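Local coordinates for putative 2OG-Fe(II) oxygenase family protein (Caulobacter crescentus CB15, PDB 3OOX) that probably acts as an iron(II)- and 2-oxoglutarate-dependent oxygenase that releases ethene from 2-oxoglutarate and also oxidises L-arginine, at residues M101-P106 with L134-D139; K161-D166 with L269-D274; T196-L201 with V228-D233; L235-N240 with Y275-L280. All blocks are in the same frame, centred on the assembly; numbering follows the deposited sequence. Where two conformers were deposited one is given.

Interaction 1 (M101-P106 with L134-D139); sequences MGRDLP and LYNSLD
M101, present as selenomethionine, lays the end of its extended side chain against Y135. SE lies 4.8 Å from the centroid of the Y135 ring and well off its normal, an oblique Met-aromatic contact. CE of M101 comes to 3.7 Å from CG of Y135. The M101 carbonyl O sits at the ring edge, near its plane, 3.6 Å from CE2 of Y135. G102 brings its own carbonyl O obliquely to the same ring carbon. R103 comes next. Its CB packs on the Y135 hydroxyl, 3.4 Å from OH. The chain bends at chi3 (-70°), which places NE, and NE is bonded to the carbonyl of G167. One face of the guanidinium then receives OH of Y135, 3.6 Å above the plane and offset toward the rim. The two flat groups stand nearly upright to each other, their planes 83° apart. R103 NH2 forms a salt bridge with OD2 of D139 at 3.0 Å. The bond is fairly straight (166°) and lies in the guanidinium plane, but it reaches OD2 from above the carboxylate. A water links NH1 of R103 to the same OD2. Y135 also gives an edge-to-face contact with F267, and its hydroxyl is bonded to the S169 carbonyl. An alanine at Y135 would probably strip the ring from SE and CE of M101, leaving them only CB to touch, and leave the guanidinium face without its hydroxyl and the S169 carbonyl without its mate. The chemistry joins charge and apolar packing one helical turn apart: D139 probably stays ionised beside R103, and together with Y135 it ties the loop after strand 97-101 to helix 127-152.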
# COMPACT_ATOMS: atom_id res chain seq x y z
N MSE A 101 -8.84 1.95 7.58
CA MSE A 101 -8.55 1.48 8.92
C MSE A 101 -7.11 1.80 9.23
O MSE A 101 -6.22 1.39 8.49
CB MSE A 101 -8.77 -0.04 9.03
CG MSE A 101 -8.46 -0.59 10.44
SE MSE A 101 -8.35 -2.51 10.44
CE MSE A 101 -7.32 -2.65 12.12
N GLY A 102 -6.90 2.50 10.35
CA GLY A 102 -5.57 2.74 10.88
C GLY A 102 -5.23 1.75 11.97
O GLY A 102 -5.97 0.81 12.24
N ARG A 103 -4.12 2.00 12.67
CA ARG A 103 -3.69 1.12 13.77
C ARG A 103 -4.59 1.29 14.99
O ARG A 103 -4.87 2.41 15.36
CB ARG A 103 -2.25 1.44 14.18
CG ARG A 103 -1.72 0.39 15.17
CD ARG A 103 -0.23 0.44 15.35
NE ARG A 103 0.48 -0.02 14.15
CZ ARG A 103 0.61 -1.26 13.73
NH1 ARG A 103 0.15 -2.27 14.44
NH2 ARG A 103 1.27 -1.49 12.60
N ASP A 104 -4.96 0.16 15.59
CA ASP A 104 -5.62 0.16 16.90
C ASP A 104 -4.51 0.20 17.94
O ASP A 104 -3.73 -0.76 18.06
CB ASP A 104 -6.43 -1.11 17.15
CG ASP A 104 -7.80 -1.10 16.50
OD1 ASP A 104 -8.46 -0.05 16.46
OD2 ASP A 104 -8.23 -2.19 16.05
N LEU A 105 -4.46 1.30 18.69
CA LEU A 105 -3.43 1.51 19.69
C LEU A 105 -3.97 1.12 21.04
O LEU A 105 -5.14 1.28 21.30
CB LEU A 105 -3.02 2.99 19.72
CG LEU A 105 -2.28 3.49 18.47
CD1 LEU A 105 -2.18 5.03 18.48
CD2 LEU A 105 -0.90 2.89 18.29
N PRO A 106 -3.09 0.64 21.92
CA PRO A 106 -3.54 0.34 23.26
C PRO A 106 -3.92 1.60 24.00
O PRO A 106 -3.42 2.69 23.64
CB PRO A 106 -2.32 -0.28 23.92
CG PRO A 106 -1.18 0.17 23.16
CD PRO A 106 -1.68 0.35 21.70
N LEU A 134 -6.96 -8.86 8.55
CA LEU A 134 -6.26 -8.59 7.31
C LEU A 134 -5.19 -7.51 7.48
O LEU A 134 -4.07 -7.63 6.94
CB LEU A 134 -7.25 -8.23 6.19
CG LEU A 134 -6.64 -8.04 4.78
CD1 LEU A 134 -5.95 -9.27 4.25
CD2 LEU A 134 -7.71 -7.57 3.76
N TYR A 135 -5.52 -6.48 8.25
CA TYR A 135 -4.57 -5.40 8.61
C TYR A 135 -3.30 -6.01 9.22
O TYR A 135 -2.18 -5.78 8.76
CB TYR A 135 -5.23 -4.42 9.59
CG TYR A 135 -4.38 -3.24 10.02
CD1 TYR A 135 -3.28 -3.41 10.86
CD2 TYR A 135 -4.64 -1.95 9.55
CE1 TYR A 135 -2.51 -2.37 11.25
CE2 TYR A 135 -3.84 -0.86 9.93
CZ TYR A 135 -2.76 -1.09 10.79
OH TYR A 135 -1.94 -0.05 11.14
N ASN A 136 -3.51 -6.84 10.23
CA ASN A 136 -2.37 -7.39 10.95
C ASN A 136 -1.63 -8.45 10.14
O ASN A 136 -0.40 -8.58 10.24
CB ASN A 136 -2.84 -7.93 12.31
CG ASN A 136 -3.25 -6.80 13.26
OD1 ASN A 136 -4.39 -6.80 13.77
ND2 ASN A 136 -2.37 -5.84 13.47
N SER A 137 -2.35 -9.21 9.32
CA SER A 137 -1.73 -10.17 8.44
C SER A 137 -0.82 -9.53 7.39
O SER A 137 0.27 -10.00 7.12
CB SER A 137 -2.82 -10.98 7.75
OG SER A 137 -2.24 -11.89 6.86
N LEU A 138 -1.32 -8.46 6.77
CA LEU A 138 -0.52 -7.75 5.77
C LEU A 138 0.64 -7.00 6.43
O LEU A 138 1.72 -6.89 5.85
CB LEU A 138 -1.40 -6.84 4.93
CG LEU A 138 -2.32 -7.60 3.97
CD1 LEU A 138 -3.36 -6.65 3.36
CD2 LEU A 138 -1.54 -8.30 2.88
N ASP A 139 0.41 -6.46 7.63
CA ASP A 139 1.48 -5.78 8.39
C ASP A 139 2.59 -6.80 8.69
O ASP A 139 3.78 -6.49 8.57
CB ASP A 139 0.95 -5.17 9.70
CG ASP A 139 1.90 -4.15 10.28
OD1 ASP A 139 2.48 -3.35 9.52
OD2 ASP A 139 2.05 -4.13 11.53
O HOH W 1 3.20 -0.77 10.54
O HOH W 2 0.28 -5.00 13.42

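Interaction 2 (K161-D166 with L269-D274); sequences KPTVQD and LHFASD
T163 holds OG1 between its backbone N and carbonyl carbon (chi1 80°), beside the ring of F271. F271 in turn keeps CG anti to its carbonyl carbon (chi1 -71°), and the two side chains run side by side, pointing the same way. OG1 of T163 is 3.4 Å from CE1 of F271, while its hydrogen bond goes to the F160 carbonyl. V164 has CG1 anti to its carbonyl carbon. This methyl touches two partners: CD2 of L269 at 3.7 Å, and CD1 of F271 at 3.9 Å. The V164 and L269 side chains cross at about a right angle. The backbones come close at V164 and F271, whose CA atoms are 4.4 Å apart. One direct hydrogen bond joins the segments, from A272 N to T163 O, 2.8 Å long. It gives the T163 carbonyl a partner where the short helix 161-164 is only weakly bonded. A272 CB packs on the carbonyl O of Q165 at 3.3 Å. Farther along, a water bridges D166 O and the S273 N-H. The contact joins the helix just before strand 170-176 to the loop just after strand 262-269, two antiparallel neighbours in the main sheet. Helix 127-152 reaches V164 and L269 through L146, helix 233-238 meets F271 through M234 and L238, and helix 298-309 touches S273 through D299.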
# COMPACT_ATOMS: atom_id res chain seq x y z
N LYS A 161 12.66 -3.91 12.20
CA LYS A 161 11.73 -4.27 13.28
C LYS A 161 11.30 -3.07 14.17
O LYS A 161 10.10 -2.79 14.27
CB LYS A 161 12.32 -5.41 14.11
CG LYS A 161 11.37 -5.96 15.13
CD LYS A 161 12.04 -6.97 16.05
CE LYS A 161 11.03 -7.60 16.96
NZ LYS A 161 10.66 -6.64 18.04
N PRO A 162 12.26 -2.34 14.81
CA PRO A 162 11.83 -1.23 15.63
C PRO A 162 11.26 -0.08 14.82
O PRO A 162 10.46 0.68 15.34
CB PRO A 162 13.12 -0.80 16.36
CG PRO A 162 14.21 -1.36 15.55
CD PRO A 162 13.72 -2.55 14.87
N THR A 163 11.68 0.02 13.56
CA THR A 163 11.30 1.16 12.72
C THR A 163 9.84 1.13 12.33
O THR A 163 9.30 2.20 12.05
CB THR A 163 12.14 1.26 11.43
OG1 THR A 163 11.66 0.34 10.45
CG2 THR A 163 13.64 0.94 11.71
N VAL A 164 9.21 -0.03 12.35
CA VAL A 164 7.82 -0.16 11.91
C VAL A 164 6.89 -0.54 13.04
O VAL A 164 5.69 -0.68 12.86
CB VAL A 164 7.66 -1.16 10.74
CG1 VAL A 164 8.42 -0.64 9.52
CG2 VAL A 164 8.09 -2.59 11.14
N GLN A 165 7.43 -0.69 14.24
CA GLN A 165 6.59 -1.00 15.39
C GLN A 165 5.60 0.14 15.65
O GLN A 165 5.99 1.32 15.71
CB GLN A 165 7.47 -1.19 16.62
CG GLN A 165 6.73 -1.54 17.90
CD GLN A 165 7.63 -1.92 19.06
OE1 GLN A 165 8.34 -2.90 18.99
NE2 GLN A 165 7.61 -1.15 20.11
N ASP A 166 4.33 -0.22 15.83
CA ASP A 166 3.26 0.75 15.98
C ASP A 166 3.22 1.78 14.85
O ASP A 166 2.71 2.89 15.05
CB ASP A 166 3.29 1.44 17.37
CG ASP A 166 3.02 0.45 18.52
OD1 ASP A 166 2.40 -0.57 18.24
OD2 ASP A 166 3.47 0.72 19.65
N LEU A 269 2.04 0.37 4.49
CA LEU A 269 2.87 0.17 5.65
C LEU A 269 3.74 1.39 5.85
O LEU A 269 4.40 1.85 4.91
CB LEU A 269 3.72 -1.09 5.51
CG LEU A 269 4.35 -1.69 6.76
CD1 LEU A 269 4.62 -3.20 6.53
CD2 LEU A 269 5.62 -0.94 7.17
N HIS A 270 3.69 1.95 7.07
CA HIS A 270 4.42 3.16 7.45
C HIS A 270 5.36 2.86 8.61
O HIS A 270 5.12 1.95 9.42
CB HIS A 270 3.47 4.21 8.01
CG HIS A 270 2.63 4.93 6.99
ND1 HIS A 270 1.70 4.33 6.16
CD2 HIS A 270 2.56 6.26 6.73
CE1 HIS A 270 1.08 5.26 5.46
NE2 HIS A 270 1.59 6.43 5.77
N PHE A 271 6.43 3.65 8.68
CA PHE A 271 7.29 3.64 9.84
C PHE A 271 6.49 4.18 11.08
O PHE A 271 5.50 4.89 10.99
CB PHE A 271 8.50 4.57 9.64
CG PHE A 271 9.52 4.08 8.66
CD1 PHE A 271 10.05 2.82 8.75
CD2 PHE A 271 10.03 4.93 7.68
CE1 PHE A 271 11.00 2.37 7.86
CE2 PHE A 271 11.04 4.50 6.82
CZ PHE A 271 11.50 3.20 6.88
N ALA A 272 7.01 3.86 12.26
CA ALA A 272 6.64 4.53 13.49
C ALA A 272 6.79 6.05 13.36
O ALA A 272 7.77 6.56 12.82
CB ALA A 272 7.55 4.02 14.62
N SER A 273 5.80 6.76 13.88
CA SER A 273 5.73 8.22 13.79
C SER A 273 6.98 8.94 14.29
O SER A 273 7.44 9.90 13.69
CB SER A 273 4.55 8.73 14.58
OG SER A 273 3.36 8.30 13.98
N ASP A 274 7.53 8.43 15.39
CA ASP A 274 8.73 8.97 15.99
C ASP A 274 10.07 8.41 15.49
O ASP A 274 11.14 8.74 16.06
CB ASP A 274 8.64 8.88 17.53
CG ASP A 274 8.46 7.46 18.07
OD1 ASP A 274 8.46 6.52 17.25
OD2 ASP A 274 8.40 7.28 19.34
O HOH W 3 3.29 5.36 13.98

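Interaction 3 (T196-L201 with V228-D233); sequences TITLLL and VINIGD
N230 and T198 form an antiparallel hydrogen-bonded pair, and their side chains lie side by side on one face of the sheet. From CB of N230, CG turns between the backbone N and the carbonyl carbon (chi1 63°). CG lies 4.0 Å from CB of T198. OD1 presses closer, 3.3 Å from that same CB. ND2 is bonded to D193, with a weak bond to the I231 carbonyl besides. T198 OG1 is bonded to D193 too, so both strands grip one carboxylate. D193 sits in a sequence that fits the HxD iron-binding motif of this family. A leucine at N230 would probably leave D193 without its amide N-H and less firmly oriented. The backbone bonds are reciprocal: T198 N to N230 O is 2.9 Å, and N230 N to T198 O is 3.0 Å. On the other face, CB of I197 meets CG2 of I229 at 4.1 Å, and L199 CD2 packs on I229 CG1. T196 and I197 form a classic bulge against L269. These strands belong to the core of the double-stranded beta-helix. Strand 262-269 flanks 197-201, strand 35-39 flanks 227-231, helix 127-152 packs on I197 and I229, and G232 takes the N-cap position of helix 233-238.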
# COMPACT_ATOMS: atom_id res chain seq x y z
N THR A 196 6.26 3.51 3.53
CA THR A 196 7.47 2.67 3.54
C THR A 196 7.42 1.62 2.43
O THR A 196 8.21 1.67 1.48
CB THR A 196 7.67 2.06 4.93
OG1 THR A 196 7.77 3.14 5.88
CG2 THR A 196 8.91 1.10 4.98
N ILE A 197 6.49 0.68 2.54
CA ILE A 197 6.12 -0.18 1.43
C ILE A 197 4.61 -0.35 1.40
O ILE A 197 3.95 -0.22 2.43
CB ILE A 197 6.76 -1.59 1.48
CG1 ILE A 197 6.48 -2.30 2.81
CG2 ILE A 197 8.29 -1.48 1.24
CD1 ILE A 197 6.95 -3.80 2.83
N THR A 198 4.06 -0.66 0.22
CA THR A 198 2.63 -0.93 0.06
C THR A 198 2.47 -2.36 -0.49
O THR A 198 3.22 -2.82 -1.40
CB THR A 198 2.00 0.10 -0.90
OG1 THR A 198 2.22 1.38 -0.33
CG2 THR A 198 0.50 -0.12 -1.11
N LEU A 199 1.52 -3.11 0.10
CA LEU A 199 1.26 -4.49 -0.23
C LEU A 199 -0.14 -4.66 -0.82
O LEU A 199 -1.12 -4.32 -0.16
CB LEU A 199 1.43 -5.38 1.01
CG LEU A 199 2.83 -5.42 1.59
CD1 LEU A 199 2.93 -4.47 2.78
CD2 LEU A 199 3.25 -6.85 1.97
N LEU A 200 -0.22 -5.18 -2.04
CA LEU A 200 -1.49 -5.28 -2.78
C LEU A 200 -1.82 -6.69 -3.19
O LEU A 200 -1.17 -7.28 -4.04
CB LEU A 200 -1.41 -4.43 -4.05
CG LEU A 200 -2.65 -4.35 -4.92
CD1 LEU A 200 -3.80 -3.64 -4.24
CD2 LEU A 200 -2.27 -3.69 -6.24
N LEU A 201 -2.88 -7.20 -2.56
CA LEU A 201 -3.50 -8.43 -3.02
C LEU A 201 -4.36 -8.23 -4.28
O LEU A 201 -4.79 -7.11 -4.57
CB LEU A 201 -4.42 -9.00 -1.95
CG LEU A 201 -3.72 -9.43 -0.66
CD1 LEU A 201 -4.79 -9.47 0.50
CD2 LEU A 201 -2.98 -10.76 -0.84
N VAL A 228 1.56 -7.80 -4.81
CA VAL A 228 2.40 -6.86 -5.54
C VAL A 228 2.85 -5.83 -4.49
O VAL A 228 2.04 -5.27 -3.77
CB VAL A 228 1.64 -6.13 -6.65
CG1 VAL A 228 2.56 -5.07 -7.30
CG2 VAL A 228 1.14 -7.14 -7.71
N ILE A 229 4.15 -5.63 -4.38
CA ILE A 229 4.70 -4.78 -3.33
C ILE A 229 5.51 -3.66 -3.96
O ILE A 229 6.25 -3.90 -4.90
CB ILE A 229 5.60 -5.58 -2.40
CG1 ILE A 229 4.82 -6.79 -1.85
CG2 ILE A 229 6.10 -4.66 -1.23
CD1 ILE A 229 5.68 -7.96 -1.47
N ASN A 230 5.35 -2.44 -3.44
CA ASN A 230 6.16 -1.29 -3.93
C ASN A 230 6.79 -0.49 -2.81
O ASN A 230 6.24 -0.38 -1.70
CB ASN A 230 5.38 -0.35 -4.87
CG ASN A 230 4.20 0.32 -4.22
OD1 ASN A 230 3.20 -0.34 -3.92
ND2 ASN A 230 4.30 1.65 -3.98
N ILE A 231 7.95 0.07 -3.14
CA ILE A 231 8.69 0.98 -2.28
C ILE A 231 7.95 2.32 -2.23
O ILE A 231 7.49 2.81 -3.27
CB ILE A 231 10.10 1.25 -2.88
CG1 ILE A 231 10.84 -0.09 -3.10
CG2 ILE A 231 10.90 2.28 -2.01
CD1 ILE A 231 11.13 -0.88 -1.83
N GLY A 232 7.85 2.94 -1.04
CA GLY A 232 7.29 4.27 -0.90
C GLY A 232 8.36 5.30 -0.57
O GLY A 232 9.52 4.94 -0.28
N ASP A 233 7.95 6.56 -0.53
CA ASP A 233 8.90 7.63 -0.42
C ASP A 233 9.70 7.58 0.89
O ASP A 233 10.86 8.02 0.87
CB ASP A 233 8.20 8.99 -0.48
CG ASP A 233 7.64 9.31 -1.85
OD1 ASP A 233 7.94 8.61 -2.84
OD2 ASP A 233 6.88 10.29 -1.91

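Interaction 4 (L235-N240 with Y275-L280); sequences LERLTN and YEIKTL. With EDO (1,2-ethanediol), chain G.
L238 and L280 are joined through the backbone: L280 N donates to L238 O, 3.0 Å away, in a nearly straight bond (171°) that lies close to the carbonyl direction. The acceptor belongs to the last residue of helix 233-238. L238 then carries most of the side-chain packing. Its CG stands anti to the backbone N (chi1 177°), and this CG is 3.9 Å from CG of L280. Its CB rests on CG2 of I277 at 4.0 Å. At the tip, CD1 of L238 meets the K278 carbonyl O at 3.3 Å and also touches the Y275 hydroxyl. The L238 and Y275 side chains cross at about a right angle. N240 packs its CB on CG2 of T279, 3.5 Å away. Their polar ends have partners beyond the two segments: the N240 amide is bonded to R291, P289 and C283, and T279 OG1 to D290. A water also ties T279 OG1 to the R237 carbonyl. The extended R237 side chain crosses I277 at about a right angle, with CG of R237 against CG2 of I277. Its NE reaches the I277 carbonyl through another water. The far edge of the guanidinium holds a 1,2-ethanediol with two bonds, NH1 to O2 (2.9 Å) and NH2 to O1 (2.8 Å). That molecule, probably from the crystallisation liquor, is also bonded to Q304. The helix ends in a Schellman motif. N240, with positive phi, is its C-prime residue: N240 N bonds to R237 O, and N241 N to E236 O. The loop running on from strand 276-277 docks on this helix end.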
# COMPACT_ATOMS: atom_id res chain seq x y z
N LEU A 235 10.93 4.99 2.47
CA LEU A 235 12.02 4.04 2.33
C LEU A 235 12.99 4.52 1.26
O LEU A 235 14.22 4.35 1.38
CB LEU A 235 11.45 2.67 2.02
CG LEU A 235 12.41 1.51 1.84
CD1 LEU A 235 13.40 1.39 3.01
CD2 LEU A 235 11.65 0.17 1.68
N GLU A 236 12.46 5.13 0.18
CA GLU A 236 13.32 5.76 -0.82
C GLU A 236 14.26 6.76 -0.15
O GLU A 236 15.49 6.74 -0.40
CB GLU A 236 12.49 6.45 -1.92
CG GLU A 236 13.32 7.17 -2.98
CD GLU A 236 12.45 7.91 -3.96
OE1 GLU A 236 11.77 8.86 -3.53
OE2 GLU A 236 12.45 7.52 -5.14
N ARG A 237 13.72 7.59 0.75
CA ARG A 237 14.54 8.61 1.40
C ARG A 237 15.58 7.98 2.33
O ARG A 237 16.77 8.37 2.30
CB ARG A 237 13.66 9.60 2.15
CG ARG A 237 14.44 10.62 2.97
CD ARG A 237 13.59 11.79 3.37
NE ARG A 237 14.36 12.67 4.25
CZ ARG A 237 14.18 13.98 4.37
NH1 ARG A 237 13.27 14.64 3.64
NH2 ARG A 237 14.94 14.67 5.24
N LEU A 238 15.17 6.98 3.10
CA LEU A 238 16.10 6.29 4.00
C LEU A 238 17.30 5.73 3.25
O LEU A 238 18.43 5.79 3.75
CB LEU A 238 15.37 5.19 4.76
CG LEU A 238 16.23 4.32 5.69
CD1 LEU A 238 16.80 5.16 6.84
CD2 LEU A 238 15.40 3.13 6.22
N THR A 239 17.08 5.19 2.05
CA THR A 239 18.13 4.54 1.24
C THR A 239 18.86 5.48 0.29
O THR A 239 19.55 5.00 -0.62
CB THR A 239 17.55 3.35 0.43
OG1 THR A 239 16.60 3.86 -0.53
CG2 THR A 239 16.88 2.31 1.33
N ASN A 240 18.72 6.78 0.50
CA ASN A 240 19.37 7.77 -0.39
C ASN A 240 19.05 7.47 -1.85
O ASN A 240 19.90 7.61 -2.76
CB ASN A 240 20.88 7.78 -0.20
CG ASN A 240 21.50 9.10 -0.59
OD1 ASN A 240 20.86 10.17 -0.47
ND2 ASN A 240 22.77 9.06 -1.01
N TYR A 275 10.04 7.59 14.44
CA TYR A 275 11.26 7.03 13.86
C TYR A 275 11.97 8.14 13.09
O TYR A 275 11.39 8.76 12.19
CB TYR A 275 10.95 5.88 12.92
CG TYR A 275 12.17 5.35 12.21
CD1 TYR A 275 13.20 4.79 12.92
CD2 TYR A 275 12.27 5.38 10.82
CE1 TYR A 275 14.31 4.29 12.29
CE2 TYR A 275 13.36 4.87 10.18
CZ TYR A 275 14.38 4.32 10.91
OH TYR A 275 15.50 3.81 10.26
N GLU A 276 13.23 8.40 13.45
CA GLU A 276 14.04 9.36 12.73
C GLU A 276 14.63 8.67 11.50
O GLU A 276 15.38 7.66 11.58
CB GLU A 276 15.18 9.92 13.60
CG GLU A 276 16.08 10.85 12.80
CD GLU A 276 17.23 11.45 13.61
OE1 GLU A 276 18.21 10.74 13.84
OE2 GLU A 276 17.14 12.62 13.99
N ILE A 277 14.24 9.20 10.34
CA ILE A 277 14.77 8.78 9.06
C ILE A 277 16.07 9.54 8.84
O ILE A 277 16.06 10.76 8.61
CB ILE A 277 13.77 9.04 7.88
CG1 ILE A 277 12.42 8.37 8.15
CG2 ILE A 277 14.37 8.60 6.54
CD1 ILE A 277 11.35 8.79 7.14
N LYS A 278 17.16 8.80 8.92
CA LYS A 278 18.51 9.33 8.74
C LYS A 278 19.22 8.44 7.71
O LYS A 278 19.21 7.21 7.80
CB LYS A 278 19.25 9.36 10.08
CG LYS A 278 20.71 9.78 9.95
CD LYS A 278 21.37 9.91 11.33
CE LYS A 278 22.79 10.44 11.20
NZ LYS A 278 23.67 9.51 10.43
N THR A 279 19.81 9.08 6.70
CA THR A 279 20.28 8.35 5.53
C THR A 279 21.20 7.20 5.91
O THR A 279 22.14 7.37 6.70
CB THR A 279 21.03 9.28 4.57
OG1 THR A 279 20.28 10.51 4.44
CG2 THR A 279 21.24 8.57 3.20
N LEU A 280 20.95 6.03 5.32
CA LEU A 280 21.82 4.88 5.56
C LEU A 280 23.21 5.20 5.03
O LEU A 280 23.39 5.57 3.86
CB LEU A 280 21.27 3.63 4.89
CG LEU A 280 19.92 3.11 5.41
CD1 LEU A 280 19.45 1.96 4.54
CD2 LEU A 280 20.01 2.67 6.87
C1 EDO G . 14.33 18.58 5.00
O1 EDO G . 14.87 17.40 5.61
C2 EDO G . 13.54 18.22 3.75
O2 EDO G . 12.43 17.37 4.06
O HOH W 4 17.55 9.89 4.55
O HOH W 5 16.27 11.87 6.08

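In the fold
Interaction 3 lies near the middle of the chain, in the main sheet, and each of the others touches it; interactions 2 and 4 lie on the same side of the chain's centre. Interactions 1 and 2 have centres about 12 Å apart, interactions 2 and 4 about 13 Å, and interactions 2 and 3 about 15 Å. Interactions 1 and 4 do not touch; their nearest atoms are about 12 Å apart. Along the chain, interaction 1 closes before interaction 2 opens. Interaction 3 is nested inside the loop that interaction 2 closes, and interactions 2 and 4 cross. L269 links interaction 2 to 196-201 through the sheet, and strand 227-231 runs directly into helix 233-238. The flanking helices and loops are thus tied to the central strands.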